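Local coordinates for predicted acyltransferase with acyl-CoA N-acyltransferase domain (PDB 4RS2), which binds coenzyme A and probably transfers acyl groups as a GNAT-family N-acetyltransferase, and when overexpressed suppresses silencing of RNA targets by a small RNA, at residues D31-R36 and A94-Y99; G71-S76 and V88-L93; V78-E83 and G172-H177; A123-G128 and F157-L162. One frame throughout, in Å; residues are numbered along the deposited sequence.

All four contacts involve one mixed sheet of the GNAT fold, three as strand pairs and contact 1 as a helix on a strand end. Contacts 1 and 2 share strand 87-95, contacts 2 and 3 share strand 69-80, and contact 4 continues the sheet through strand 123-127, the parallel neighbour of 87-95. The centre of contact 2 lies about 2 Å from the centre of the chain; contacts 1 and 3 sit on opposite sides of it, with centres about 29 Å apart. Along the chain, contact 2 is nested inside the loop closed by contact 1, contact 4 inside that closed by contact 3, and the first pair crosses contact 3. Helix 27-37 is thereby joined to the strand that holds coenzyme A.

Contact 1 (D31-R36 and A94-Y99); sequences DALLRR and AVDEKY. With COA (coenzyme A), chain C.
In one of its two modelled conformers, R36 grips a single carboxylate oxygen of D96 side-on with two nitrogens: NH2 lies 2.7 Å from D96 OD2, and NE also donates to that oxygen. OD2 stays near the guanidinium plane, yet the two planes are turned 53° apart, and NE meets the oxygen from above the carboxylate plane. The other oxygen, D96 OD1, takes the backbone N of K98 on its anti lone pair at 2.9 Å, closing an Asx turn just after the strand. Beneath the salt bridge, L33 has CG anti to its backbone N (chi1 175°); CD1 lies 3.6 Å from D96 N. CD2 of L34 touches A94 CB at 4.0 Å. Helix 27-37 is thus seated on the end of strand 87-95, where V95 N donates to O9P of coenzyme A at 2.9 Å, the strand-to-pantetheine bond familiar in GNAT enzymes. In this conformer both carboxylate oxygens of D96 are engaged, which would probably help steady the chain directly after this cofactor-binding residue.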
loop_
_atom_site.group_PDB
_atom_site.type_symbol
_atom_site.label_atom_id
_atom_site.label_comp_id
_atom_site.label_asym_id
_atom_site.label_seq_id
_atom_site.Cartn_x
_atom_site.Cartn_y
_atom_site.Cartn_z
ATOM N N ASP A 31 8.025 6.969 -10.028
ATOM C CA ASP A 31 9.409 6.708 -9.653
ATOM C C ASP A 31 10.039 7.898 -8.999
ATOM O O ASP A 31 10.748 7.745 -7.973
ATOM C CB ASP A 31 10.233 6.268 -10.862
ATOM C CG ASP A 31 11.590 5.674 -10.486
ATOM O OD1 ASP A 31 11.646 4.465 -10.204
ATOM O OD2 ASP A 31 12.600 6.397 -10.515
ATOM N N ALA A 32 9.754 9.099 -9.517
ATOM C CA ALA A 32 10.357 10.305 -9.004
ATOM C C ALA A 32 9.806 10.589 -7.630
ATOM O O ALA A 32 10.554 10.984 -6.738
ATOM C CB ALA A 32 10.134 11.474 -9.950
ATOM N N LEU A 33 8.500 10.410 -7.460
ATOM C CA LEU A 33 7.900 10.580 -6.138
ATOM C C LEU A 33 8.510 9.643 -5.089
ATOM O O LEU A 33 8.811 10.055 -3.951
ATOM C CB LEU A 33 6.397 10.332 -6.207
ATOM C CG LEU A 33 5.667 10.357 -4.877
ATOM C CD1 LEU A 33 5.635 11.747 -4.232
ATOM C CD2 LEU A 33 4.269 9.840 -5.134
ATOM N N LEU A 34 8.704 8.378 -5.467
ATOM C CA LEU A 34 9.238 7.402 -4.518
ATOM C C LEU A 34 10.689 7.691 -4.182
ATOM O O LEU A 34 11.098 7.549 -3.023
ATOM C CB LEU A 34 9.058 5.962 -5.057
ATOM C CG LEU A 34 7.565 5.561 -5.198
ATOM C CD1 LEU A 34 7.440 4.201 -5.835
ATOM C CD2 LEU A 34 6.845 5.610 -3.877
ATOM N N ARG A 35 11.467 8.132 -5.154
ATOM C CA ARG A 35 12.868 8.444 -4.874
ATOM C C ARG A 35 13.059 9.641 -3.979
ATOM O O ARG A 35 14.013 9.688 -3.178
ATOM C CB ARG A 35 13.628 8.661 -6.171
ATOM C CG ARG A 35 13.821 7.390 -6.956
ATOM C CD ARG A 35 14.644 7.564 -8.220
ATOM N NE ARG A 35 14.831 6.268 -8.864
ATOM C CZ ARG A 35 15.873 5.458 -8.667
ATOM N NH1 ARG A 35 16.891 5.826 -7.898
ATOM N NH2 ARG A 35 15.905 4.274 -9.267
ATOM N N ARG A 36 12.158 10.604 -4.109
ATOM C CA ARG A 36 12.257 11.820 -3.318
ATOM C C ARG A 36 11.615 11.705 -1.941
ATOM O O ARG A 36 11.999 12.438 -1.044
ATOM C CB ARG A 36 11.743 13.047 -4.088
ATOM C CG ARG A 36 10.263 13.139 -4.384
ATOM C CD ARG A 36 9.943 14.493 -5.035
ATOM N NE ARG A 36 8.533 14.608 -5.399
ATOM C CZ ARG A 36 8.002 14.227 -6.567
ATOM N NH1 ARG A 36 8.754 13.712 -7.529
ATOM N NH2 ARG A 36 6.710 14.376 -6.779
ATOM N N ALA A 94 3.011 6.813 -0.290
ATOM C CA ALA A 94 3.735 8.065 -0.289
ATOM C C ALA A 94 2.903 9.238 -0.737
ATOM O O ALA A 94 2.108 9.119 -1.654
ATOM C CB ALA A 94 4.962 7.953 -1.169
ATOM N N VAL A 95 3.109 10.354 -0.052
ATOM C CA VAL A 95 2.524 11.618 -0.479
ATOM C C VAL A 95 3.647 12.651 -0.563
ATOM O O VAL A 95 4.497 12.747 0.343
ATOM C CB VAL A 95 1.414 12.061 0.483
ATOM C CG1 VAL A 95 0.963 13.476 0.173
ATOM C CG2 VAL A 95 0.259 11.072 0.454
ATOM N N ASP A 96 3.662 13.394 -1.680
ATOM C CA ASP A 96 4.671 14.432 -1.897
ATOM C C ASP A 96 4.660 15.414 -0.727
ATOM O O ASP A 96 3.616 15.812 -0.283
ATOM C CB ASP A 96 4.396 15.156 -3.203
ATOM C CG ASP A 96 5.520 16.100 -3.602
ATOM O OD1 ASP A 96 5.887 17.008 -2.819
ATOM O OD2 ASP A 96 6.010 16.011 -4.753
ATOM N N GLU A 97 5.842 15.769 -0.251
ATOM C CA GLU A 97 5.972 16.662 0.902
ATOM C C GLU A 97 5.119 17.939 0.726
ATOM O O GLU A 97 4.579 18.457 1.709
ATOM C CB GLU A 97 7.464 16.965 1.163
ATOM C CG GLU A 97 7.733 17.592 2.522
ATOM C CD GLU A 97 9.196 17.518 2.954
ATOM O OE1 GLU A 97 9.996 16.741 2.363
ATOM O OE2 GLU A 97 9.556 18.252 3.908
ATOM N N LYS A 98 4.959 18.432 -0.505
ATOM C CA LYS A 98 4.116 19.638 -0.767
ATOM C C LYS A 98 2.623 19.478 -0.477
ATOM O O LYS A 98 1.873 20.490 -0.384
ATOM C CB LYS A 98 4.215 20.060 -2.227
ATOM C CG LYS A 98 5.627 20.355 -2.725
ATOM C CD LYS A 98 5.624 20.862 -4.162
ATOM C CE LYS A 98 7.029 20.977 -4.758
ATOM N NZ LYS A 98 8.099 21.736 -4.034
ATOM N N TYR A 99 2.178 18.233 -0.349
ATOM C CA TYR A 99 0.781 17.942 -0.147
ATOM C C TYR A 99 0.514 17.177 1.129
ATOM O O TYR A 99 -0.597 16.693 1.322
ATOM C CB TYR A 99 0.242 17.169 -1.354
ATOM C CG TYR A 99 0.154 18.014 -2.599
ATOM C CD1 TYR A 99 1.246 18.191 -3.434
ATOM C CD2 TYR A 99 -1.025 18.662 -2.916
ATOM C CE1 TYR A 99 1.162 18.987 -4.553
ATOM C CE2 TYR A 99 -1.132 19.452 -4.046
ATOM C CZ TYR A 99 -0.029 19.617 -4.853
ATOM O OH TYR A 99 -0.142 20.411 -5.972
HETATM N N1A COA C . 2.890 8.859 12.006
HETATM C C2A COA C . 1.627 8.740 12.481
HETATM N N3A COA C . 0.562 9.281 11.862
HETATM C C4A COA C . 0.737 9.952 10.690
HETATM C C5A COA C . 2.065 10.118 10.120
HETATM C C6A COA C . 3.174 9.509 10.854
HETATM N N6A COA C . 4.422 9.625 10.346
HETATM N N7A COA C . 1.933 10.829 8.991
HETATM C C8A COA C . 0.617 11.096 8.847
HETATM N N9A COA C . -0.078 10.611 9.866
HETATM C C1B COA C . -1.531 10.672 10.041
HETATM C C2B COA C . -2.153 12.047 9.896
HETATM O O2B COA C . -1.963 12.855 11.067
HETATM C C3B COA C . -3.585 11.681 9.623
HETATM O O3B COA C . -4.228 11.296 10.844
HETATM P P3B COA C . -5.837 11.152 10.968
HETATM O O7A COA C . -6.426 11.191 9.573
HETATM O O8A COA C . -6.096 9.908 11.723
HETATM O O9A COA C . -6.218 12.345 11.775
HETATM C C4B COA C . -3.450 10.433 8.752
HETATM O O4B COA C . -2.125 9.925 8.969
HETATM C C5B COA C . -3.657 10.711 7.277
HETATM O O5B COA C . -2.847 11.822 6.880
HETATM P P1A COA C . -2.715 12.337 5.363
HETATM O O1A COA C . -2.734 13.836 5.329
HETATM O O2A COA C . -3.660 11.512 4.541
HETATM O O3A COA C . -1.221 11.846 4.977
HETATM P P2A COA C . 0.143 12.686 4.900
HETATM O O4A COA C . 0.095 13.725 3.858
HETATM O O5A COA C . 0.562 13.172 6.274
HETATM O O6A COA C . 1.115 11.514 4.373
HETATM C CBP COA C . 2.789 9.776 4.567
HETATM C CCP COA C . 1.643 10.508 5.238
HETATM C CDP COA C . 3.382 8.740 5.514
HETATM C CEP COA C . 2.201 9.080 3.352
HETATM C CAP COA C . 3.838 10.831 4.164
HETATM O OAP COA C . 4.343 11.529 5.325
HETATM C C9P COA C . 4.997 10.286 3.366
HETATM O O9P COA C . 4.919 10.081 2.143
HETATM N N8P COA C . 6.126 10.109 4.052
HETATM C C7P COA C . 7.352 9.685 3.400
HETATM C C6P COA C . 7.375 8.179 3.253
HETATM C C5P COA C . 7.479 7.548 4.619
HETATM O O5P COA C . 6.506 7.047 5.153
HETATM N N4P COA C . 8.680 7.565 5.182
HETATM C C3P COA C . 8.968 6.886 6.432
HETATM C C2P COA C . 10.203 6.000 6.276
HETATM S S1P COA C . 9.980 4.426 7.146
HETATM O O HOH W 1 10.092 14.772 0.134
#

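Contact 2 (G71-S76 and V88-L93); sequences GYVAFS and VGMAPL
V88 leans its CB on S76 O at 3.3 Å and sets CG2 beside CD1 of F75. G89 then pairs with S76 through two backbone hydrogen bonds, G89 N to S76 O and S76 N to G89 O. M90 has CG anti to its backbone N (chi1 -176°) and lies side by side with F75. Its CG is 3.5 Å from F75 CE1 and also meets V73 CG2. SD makes an oblique Met-aromatic contact, 4.6 Å from the F75 ring centroid. Helix 104-118 covers this V73, F75 side. Between F75 and V73 the antiparallel register slips by one residue, a beta bulge; the corresponding strand of GNAT enzymes commonly carries one, splaying it from its parallel neighbour where the acyl-CoA enters. At the bulge, A91 N donates to A74 O at 2.8 Å, and water 2 links A91 O, G89 O and S76 OG. P92 follows a cis peptide; its O accepts from A74 N, and its CD lies 4.0 Å from A74 CB. L93 brings CD1 to within 3.8 Å of V73 CB.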
loop_
_atom_site.group_PDB
_atom_site.type_symbol
_atom_site.label_atom_id
_atom_site.label_comp_id
_atom_site.label_asym_id
_atom_site.label_seq_id
_atom_site.Cartn_x
_atom_site.Cartn_y
_atom_site.Cartn_z
ATOM N N GLY A 71 0.973 11.514 -5.171
ATOM C CA GLY A 71 0.738 10.485 -4.177
ATOM C C GLY A 71 0.617 9.128 -4.806
ATOM O O GLY A 71 0.239 9.016 -5.974
ATOM N N TYR A 72 0.882 8.095 -4.025
ATOM C CA TYR A 72 0.864 6.762 -4.551
ATOM C C TYR A 72 0.665 5.724 -3.504
ATOM O O TYR A 72 1.191 5.861 -2.383
ATOM C CB TYR A 72 2.193 6.471 -5.243
ATOM C CG TYR A 72 2.245 5.140 -6.006
ATOM C CD1 TYR A 72 1.473 4.910 -7.111
ATOM C CD2 TYR A 72 3.109 4.144 -5.622
ATOM C CE1 TYR A 72 1.547 3.713 -7.806
ATOM C CE2 TYR A 72 3.211 2.968 -6.339
ATOM C CZ TYR A 72 2.423 2.744 -7.411
ATOM O OH TYR A 72 2.538 1.529 -8.109
ATOM N N VAL A 73 -0.070 4.675 -3.862
ATOM C CA VAL A 73 -0.152 3.467 -3.014
ATOM C C VAL A 73 -0.217 2.261 -3.924
ATOM O O VAL A 73 -0.803 2.334 -5.017
ATOM C CB VAL A 73 -1.319 3.459 -2.014
ATOM C CG1 VAL A 73 -2.672 3.452 -2.741
ATOM C CG2 VAL A 73 -1.168 2.285 -1.030
ATOM N N ALA A 74 0.481 1.189 -3.525
ATOM C CA ALA A 74 0.509 -0.029 -4.306
ATOM C C ALA A 74 0.232 -1.263 -3.445
ATOM O O ALA A 74 0.380 -1.282 -2.211
ATOM C CB ALA A 74 1.845 -0.195 -5.009
ATOM N N PHE A 75 -0.189 -2.304 -4.147
ATOM C CA PHE A 75 -0.560 -3.568 -3.552
ATOM C C PHE A 75 0.028 -4.670 -4.406
ATOM O O PHE A 75 0.057 -4.545 -5.637
ATOM C CB PHE A 75 -2.088 -3.712 -3.538
ATOM C CG PHE A 75 -2.784 -2.625 -2.769
ATOM C CD1 PHE A 75 -3.020 -2.748 -1.405
ATOM C CD2 PHE A 75 -3.214 -1.479 -3.422
ATOM C CE1 PHE A 75 -3.685 -1.762 -0.721
ATOM C CE2 PHE A 75 -3.858 -0.472 -2.705
ATOM C CZ PHE A 75 -4.065 -0.619 -1.352
ATOM N N SER A 76 0.450 -5.751 -3.759
ATOM C CA SER A 76 1.026 -6.903 -4.459
ATOM C C SER A 76 0.518 -8.167 -3.784
ATOM O O SER A 76 0.091 -8.089 -2.628
ATOM C CB SER A 76 2.550 -6.809 -4.426
ATOM O OG SER A 76 3.013 -6.684 -3.123
ATOM N N VAL A 88 -3.575 -9.336 -0.294
ATOM C CA VAL A 88 -2.512 -8.483 -0.848
ATOM C C VAL A 88 -1.782 -7.776 0.273
ATOM O O VAL A 88 -2.312 -7.656 1.384
ATOM C CB VAL A 88 -3.042 -7.429 -1.822
ATOM C CG1 VAL A 88 -3.601 -8.083 -3.072
ATOM C CG2 VAL A 88 -4.055 -6.532 -1.115
ATOM N N GLY A 89 -0.546 -7.361 -0.023
ATOM C CA GLY A 89 0.268 -6.553 0.865
ATOM C C GLY A 89 0.329 -5.119 0.310
ATOM O O GLY A 89 0.545 -4.915 -0.893
ATOM N N MET A 90 0.106 -4.130 1.166
ATOM C CA MET A 90 0.143 -2.732 0.769
ATOM C C MET A 90 1.523 -2.136 1.010
ATOM O O MET A 90 2.032 -2.207 2.116
ATOM C CB MET A 90 -0.905 -1.961 1.581
ATOM C CG MET A 90 -1.047 -0.516 1.202
ATOM S SD MET A 90 -2.452 0.247 2.033
ATOM C CE MET A 90 -1.780 0.499 3.653
ATOM N N ALA A 91 2.130 -1.580 -0.035
ATOM C CA ALA A 91 3.440 -0.952 0.023
ATOM C C ALA A 91 3.866 -0.619 -1.375
ATOM O O ALA A 91 3.618 -1.399 -2.291
ATOM C CB ALA A 91 4.493 -1.893 0.628
ATOM N N PRO A 92 4.461 0.547 -1.588
ATOM C CA PRO A 92 4.654 1.627 -0.630
ATOM C C PRO A 92 3.453 2.547 -0.595
ATOM O O PRO A 92 2.467 2.323 -1.305
ATOM C CB PRO A 92 5.837 2.404 -1.214
ATOM C CG PRO A 92 5.747 2.204 -2.664
ATOM C CD PRO A 92 5.032 0.899 -2.908
ATOM N N LEU A 93 3.530 3.540 0.297
ATOM C CA LEU A 93 2.536 4.576 0.464
ATOM C C LEU A 93 3.289 5.867 0.594
ATOM O O LEU A 93 4.123 6.023 1.491
ATOM C CB LEU A 93 1.693 4.341 1.720
ATOM C CG LEU A 93 0.723 5.467 2.088
ATOM C CD1 LEU A 93 -0.303 5.623 0.990
ATOM C CD2 LEU A 93 0.050 5.189 3.437
HETATM O O HOH W 2 2.745 -4.062 -2.408
#

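Contact 3 (V78-E83 and G172-H177); sequences VDVQGE and GLVEYH
D79 and E175 form the hydrogen-bonded pair of an antiparallel ladder joining strand 172-175 to the far end of strand 69-80 in the GNAT sheet. D79 N donates to E175 O, and E175 N returns to D79 O at 2.8 Å. Water 3 donates to both E175 O and D79 OD2, giving that backbone oxygen a second donor. Two residues along each strand, L173 O takes a nearly straight bond from Q81 N (175° at the hydrogen) and another from water 5, which itself accepts from G82 N. L173 N is satisfied by water 4, which also donates to Q81 OE1 at 2.6 Å. The type I' turn V80-E83 is closed by V80 N to E83 O and E83 N to V80 O, while V80 sits opposite V174 as a non-hydrogen-bonded pair. On the V174 side the contact is apolar, V78 CG2 meeting V174 CG1 at 3.6 Å. V78 CG1, anti to its carbonyl carbon (chi1 -59°), sits over the Y176 ring in a CH-pi contact, 4.1 Å from the centroid.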
loop_
_atom_site.group_PDB
_atom_site.type_symbol
_atom_site.label_atom_id
_atom_site.label_comp_id
_atom_site.label_asym_id
_atom_site.label_seq_id
_atom_site.Cartn_x
_atom_site.Cartn_y
_atom_site.Cartn_z
ATOM N N VAL A 78 0.065 -11.602 -1.725
ATOM C CA VAL A 78 0.751 -12.312 -0.627
ATOM C C VAL A 78 0.045 -13.654 -0.487
ATOM O O VAL A 78 -1.141 -13.753 -0.821
ATOM C CB VAL A 78 0.737 -11.549 0.716
ATOM C CG1 VAL A 78 1.397 -10.191 0.543
ATOM C CG2 VAL A 78 -0.671 -11.401 1.289
ATOM N N ASP A 79 0.767 -14.705 -0.070
ATOM C CA ASP A 79 0.139 -15.995 0.159
ATOM C C ASP A 79 0.210 -16.276 1.633
ATOM O O ASP A 79 1.055 -15.733 2.325
ATOM C CB ASP A 79 0.843 -17.108 -0.608
ATOM C CG ASP A 79 0.769 -16.912 -2.099
ATOM O OD1 ASP A 79 -0.346 -16.691 -2.646
ATOM O OD2 ASP A 79 1.843 -16.986 -2.730
ATOM N N VAL A 80 -0.687 -17.122 2.126
ATOM C CA VAL A 80 -0.689 -17.439 3.544
ATOM C C VAL A 80 -0.478 -18.905 3.711
ATOM O O VAL A 80 -1.263 -19.699 3.231
ATOM C CB VAL A 80 -1.993 -17.045 4.226
ATOM C CG1 VAL A 80 -1.854 -17.263 5.729
ATOM C CG2 VAL A 80 -2.329 -15.600 3.911
ATOM N N GLN A 81 0.631 -19.264 4.336
ATOM C CA GLN A 81 0.987 -20.663 4.524
ATOM C C GLN A 81 1.046 -21.301 3.123
ATOM O O GLN A 81 0.658 -22.450 2.890
ATOM C CB GLN A 81 0.005 -21.320 5.522
ATOM C CG GLN A 81 0.658 -22.334 6.456
ATOM C CD GLN A 81 0.091 -22.303 7.879
ATOM O OE1 GLN A 81 0.845 -22.316 8.851
ATOM N NE2 GLN A 81 -1.228 -22.245 8.005
ATOM N N GLY A 82 1.526 -20.507 2.177
ATOM C CA GLY A 82 1.715 -20.961 0.811
ATOM C C GLY A 82 0.510 -21.056 -0.091
ATOM O O GLY A 82 0.629 -21.563 -1.194
ATOM N N GLU A 83 -0.641 -20.561 0.359
ATOM C CA GLU A 83 -1.853 -20.623 -0.443
ATOM C C GLU A 83 -2.409 -19.249 -0.774
ATOM O O GLU A 83 -2.252 -18.283 -0.002
ATOM C CB GLU A 83 -2.916 -21.464 0.263
ATOM C CG GLU A 83 -2.562 -22.944 0.391
ATOM C CD GLU A 83 -2.400 -23.650 -0.950
ATOM O OE1 GLU A 83 -2.515 -22.997 -2.007
ATOM O OE2 GLU A 83 -2.156 -24.872 -0.947
ATOM N N GLY A 172 -0.615 -18.040 10.343
ATOM C CA GLY A 172 0.698 -18.446 9.895
ATOM C C GLY A 172 1.494 -17.405 9.142
ATOM O O GLY A 172 1.279 -16.209 9.296
ATOM N N LEU A 173 2.399 -17.892 8.303
ATOM C CA LEU A 173 3.303 -17.046 7.565
ATOM C C LEU A 173 2.682 -16.471 6.312
ATOM O O LEU A 173 2.236 -17.207 5.407
ATOM C CB LEU A 173 4.573 -17.817 7.202
ATOM C CG LEU A 173 5.548 -17.072 6.295
ATOM C CD1 LEU A 173 6.154 -15.860 6.977
ATOM C CD2 LEU A 173 6.626 -18.052 5.902
ATOM N N VAL A 174 2.676 -15.134 6.253
ATOM C CA VAL A 174 2.196 -14.397 5.115
ATOM C C VAL A 174 3.441 -14.066 4.309
ATOM O O VAL A 174 4.321 -13.355 4.787
ATOM C CB VAL A 174 1.480 -13.101 5.542
ATOM C CG1 VAL A 174 1.076 -12.302 4.319
ATOM C CG2 VAL A 174 0.313 -13.414 6.479
ATOM N N GLU A 175 3.515 -14.576 3.079
ATOM C CA GLU A 175 4.669 -14.374 2.224
ATOM C C GLU A 175 4.426 -13.354 1.123
ATOM O O GLU A 175 3.460 -13.463 0.354
ATOM C CB GLU A 175 5.071 -15.705 1.600
ATOM C CG GLU A 175 5.883 -16.608 2.527
ATOM C CD GLU A 175 7.375 -16.482 2.325
ATOM O OE1 GLU A 175 7.942 -15.384 2.438
ATOM O OE2 GLU A 175 7.988 -17.509 2.048
ATOM N N TYR A 176 5.318 -12.365 1.060
ATOM C CA TYR A 176 5.289 -11.355 0.002
ATOM C C TYR A 176 6.115 -11.925 -1.165
ATOM O O TYR A 176 6.816 -12.932 -1.046
ATOM C CB TYR A 176 5.944 -10.056 0.449
ATOM C CG TYR A 176 5.195 -9.161 1.411
ATOM C CD1 TYR A 176 5.005 -9.527 2.735
ATOM C CD2 TYR A 176 4.798 -7.893 1.035
ATOM C CE1 TYR A 176 4.349 -8.677 3.631
ATOM C CE2 TYR A 176 4.152 -7.040 1.912
ATOM C CZ TYR A 176 3.930 -7.435 3.213
ATOM O OH TYR A 176 3.337 -6.621 4.129
ATOM N N HIS A 177 6.024 -11.275 -2.312
ATOM C CA HIS A 177 6.829 -11.663 -3.443
ATOM C C HIS A 177 8.308 -11.448 -3.102
ATOM O O HIS A 177 8.663 -10.583 -2.276
ATOM C CB HIS A 177 6.458 -10.793 -4.599
ATOM C CG HIS A 177 7.097 -11.212 -5.864
ATOM N ND1 HIS A 177 8.282 -10.674 -6.307
ATOM C CD2 HIS A 177 6.757 -12.172 -6.759
ATOM C CE1 HIS A 177 8.620 -11.246 -7.446
ATOM N NE2 HIS A 177 7.716 -12.163 -7.735
HETATM O O HOH W 3 3.540 -14.753 -2.096
HETATM O O HOH W 4 2.907 -20.748 8.465
HETATM O O HOH W 5 2.861 -18.375 2.805
#

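Contact 4 (A123-G128 and F157-L162); sequences AVVTLG and FQVHRL
V125 and F157 make the tight part of this antiparallel ladder, which carries the GNAT sheet outward from strand 123-127, the parallel neighbour of 87-95, to strand 157-161. F157 has CG anti to its backbone N (chi1 -170°); its ring lies across V125, with CZ 3.6 Å from V125 CB. Its CD1 lies 3.4 Å from T126 O, the oxygen that accepts the hydrogen bond of Q158 N. V174 and Y176 pack against the same phenylalanine. Two hydrogen-bonded pairs hold the backbones, V124 with H160 and T126 with Q158, and each contributes two bonds; H160 N to V124 O is 2.8 Å. The contact is looser toward R161, which is partly exposed and buries little of its own surface against strand 123-127; its guanidinium turns to E139 in a salt bridge and to D164 O. H160, also partly exposed, directs ND1 to the carbonyl of R161 rather than across the strands. Just past the strand, L162 turns toward A123 and V124, touching L116 of helix 104-118, and its CD1 rests 4.0 Å from V124 CG2.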
loop_
_atom_site.group_PDB
_atom_site.type_symbol
_atom_site.label_atom_id
_atom_site.label_comp_id
_atom_site.label_asym_id
_atom_site.label_seq_id
_atom_site.Cartn_x
_atom_site.Cartn_y
_atom_site.Cartn_z
ATOM N N ALA A 123 -8.384 -9.549 2.199
ATOM C CA ALA A 123 -7.605 -8.937 3.253
ATOM C C ALA A 123 -6.369 -8.233 2.693
ATOM O O ALA A 123 -5.855 -8.609 1.644
ATOM C CB ALA A 123 -7.187 -9.963 4.287
ATOM N N VAL A 124 -5.883 -7.283 3.473
ATOM C CA VAL A 124 -4.727 -6.494 3.145
ATOM C C VAL A 124 -3.781 -6.482 4.323
ATOM O O VAL A 124 -4.205 -6.211 5.443
ATOM C CB VAL A 124 -5.106 -5.043 2.811
ATOM C CG1 VAL A 124 -3.834 -4.284 2.425
ATOM C CG2 VAL A 124 -6.102 -5.024 1.663
ATOM N N VAL A 125 -2.528 -6.822 4.087
ATOM C CA VAL A 125 -1.515 -6.691 5.150
ATOM C C VAL A 125 -0.605 -5.527 4.811
ATOM O O VAL A 125 -0.540 -5.094 3.638
ATOM C CB VAL A 125 -0.676 -7.981 5.368
ATOM C CG1 VAL A 125 -1.584 -9.137 5.691
ATOM C CG2 VAL A 125 0.184 -8.324 4.152
ATOM N N THR A 126 0.091 -5.031 5.817
ATOM C CA THR A 126 1.084 -3.998 5.595
ATOM C C THR A 126 2.082 -4.018 6.747
ATOM O O THR A 126 1.838 -4.614 7.804
ATOM C CB THR A 126 0.451 -2.595 5.430
ATOM O OG1 THR A 126 1.379 -1.707 4.798
ATOM C CG2 THR A 126 0.014 -2.000 6.807
ATOM N N LEU A 127 3.232 -3.414 6.501
ATOM C CA LEU A 127 4.313 -3.340 7.474
ATOM C C LEU A 127 4.679 -1.889 7.670
ATOM O O LEU A 127 5.110 -1.214 6.729
ATOM C CB LEU A 127 5.506 -4.134 6.965
ATOM C CG LEU A 127 6.672 -4.279 7.933
ATOM C CD1 LEU A 127 6.289 -5.177 9.111
ATOM C CD2 LEU A 127 7.832 -4.915 7.195
ATOM N N GLY A 128 4.527 -1.392 8.894
ATOM C CA GLY A 128 4.775 -0.002 9.160
ATOM C C GLY A 128 4.364 0.377 10.563
ATOM O O GLY A 128 3.940 -0.450 11.346
ATOM N N PHE A 157 3.849 -5.440 11.815
ATOM C CA PHE A 157 3.088 -6.193 10.810
ATOM C C PHE A 157 1.622 -6.154 11.154
ATOM O O PHE A 157 1.231 -6.470 12.290
ATOM C CB PHE A 157 3.576 -7.622 10.647
ATOM C CG PHE A 157 2.992 -8.332 9.469
ATOM C CD1 PHE A 157 3.047 -7.766 8.205
ATOM C CD2 PHE A 157 2.418 -9.588 9.586
ATOM C CE1 PHE A 157 2.549 -8.410 7.119
ATOM C CE2 PHE A 157 1.915 -10.244 8.464
ATOM C CZ PHE A 157 1.977 -9.643 7.233
ATOM N N GLN A 158 0.819 -5.684 10.200
ATOM C CA GLN A 158 -0.606 -5.424 10.443
ATOM C C GLN A 158 -1.516 -5.937 9.338
ATOM O O GLN A 158 -1.080 -6.239 8.233
ATOM C CB GLN A 158 -0.804 -3.901 10.592
ATOM C CG GLN A 158 -0.100 -3.312 11.833
ATOM C CD GLN A 158 0.091 -1.819 11.772
ATOM O OE1 GLN A 158 -0.808 -1.047 12.052
ATOM N NE2 GLN A 158 1.297 -1.409 11.406
ATOM N N VAL A 159 -2.801 -6.035 9.668
ATOM C CA VAL A 159 -3.774 -6.589 8.747
ATOM C C VAL A 159 -5.098 -5.831 8.832
ATOM O O VAL A 159 -5.496 -5.327 9.899
ATOM C CB VAL A 159 -3.998 -8.085 9.044
ATOM C CG1 VAL A 159 -4.604 -8.280 10.426
ATOM C CG2 VAL A 159 -4.829 -8.734 7.953
ATOM N N HIS A 160 -5.749 -5.727 7.679
ATOM C CA HIS A 160 -7.067 -5.113 7.549
ATOM C C HIS A 160 -7.933 -6.084 6.750
ATOM O O HIS A 160 -7.693 -6.305 5.584
ATOM C CB HIS A 160 -6.985 -3.770 6.808
ATOM C CG HIS A 160 -8.204 -2.900 6.960
ATOM N ND1 HIS A 160 -9.487 -3.334 6.702
ATOM C CD2 HIS A 160 -8.322 -1.597 7.332
ATOM C CE1 HIS A 160 -10.346 -2.349 6.945
ATOM N NE2 HIS A 160 -9.660 -1.280 7.302
ATOM N N ARG A 161 -8.954 -6.647 7.382
ATOM C CA ARG A 161 -9.848 -7.546 6.687
ATOM C C ARG A 161 -10.708 -6.736 5.737
ATOM O O ARG A 161 -11.011 -5.572 6.015
ATOM C CB ARG A 161 -10.765 -8.237 7.694
ATOM C CG ARG A 161 -11.838 -7.362 8.313
ATOM C CD ARG A 161 -12.474 -8.102 9.470
ATOM N NE ARG A 161 -11.578 -8.090 10.620
ATOM C CZ ARG A 161 -11.874 -8.592 11.821
ATOM N NH1 ARG A 161 -13.043 -9.238 12.022
ATOM N NH2 ARG A 161 -10.978 -8.484 12.819
ATOM N N LEU A 162 -11.137 -7.357 4.648
ATOM C CA LEU A 162 -12.082 -6.726 3.728
ATOM C C LEU A 162 -13.488 -7.320 3.849
ATOM O O LEU A 162 -14.422 -6.809 3.235
ATOM C CB LEU A 162 -11.585 -6.816 2.306
ATOM C CG LEU A 162 -10.239 -6.099 2.094
ATOM C CD1 LEU A 162 -9.802 -6.188 0.634
ATOM C CD2 LEU A 162 -10.372 -4.636 2.508
#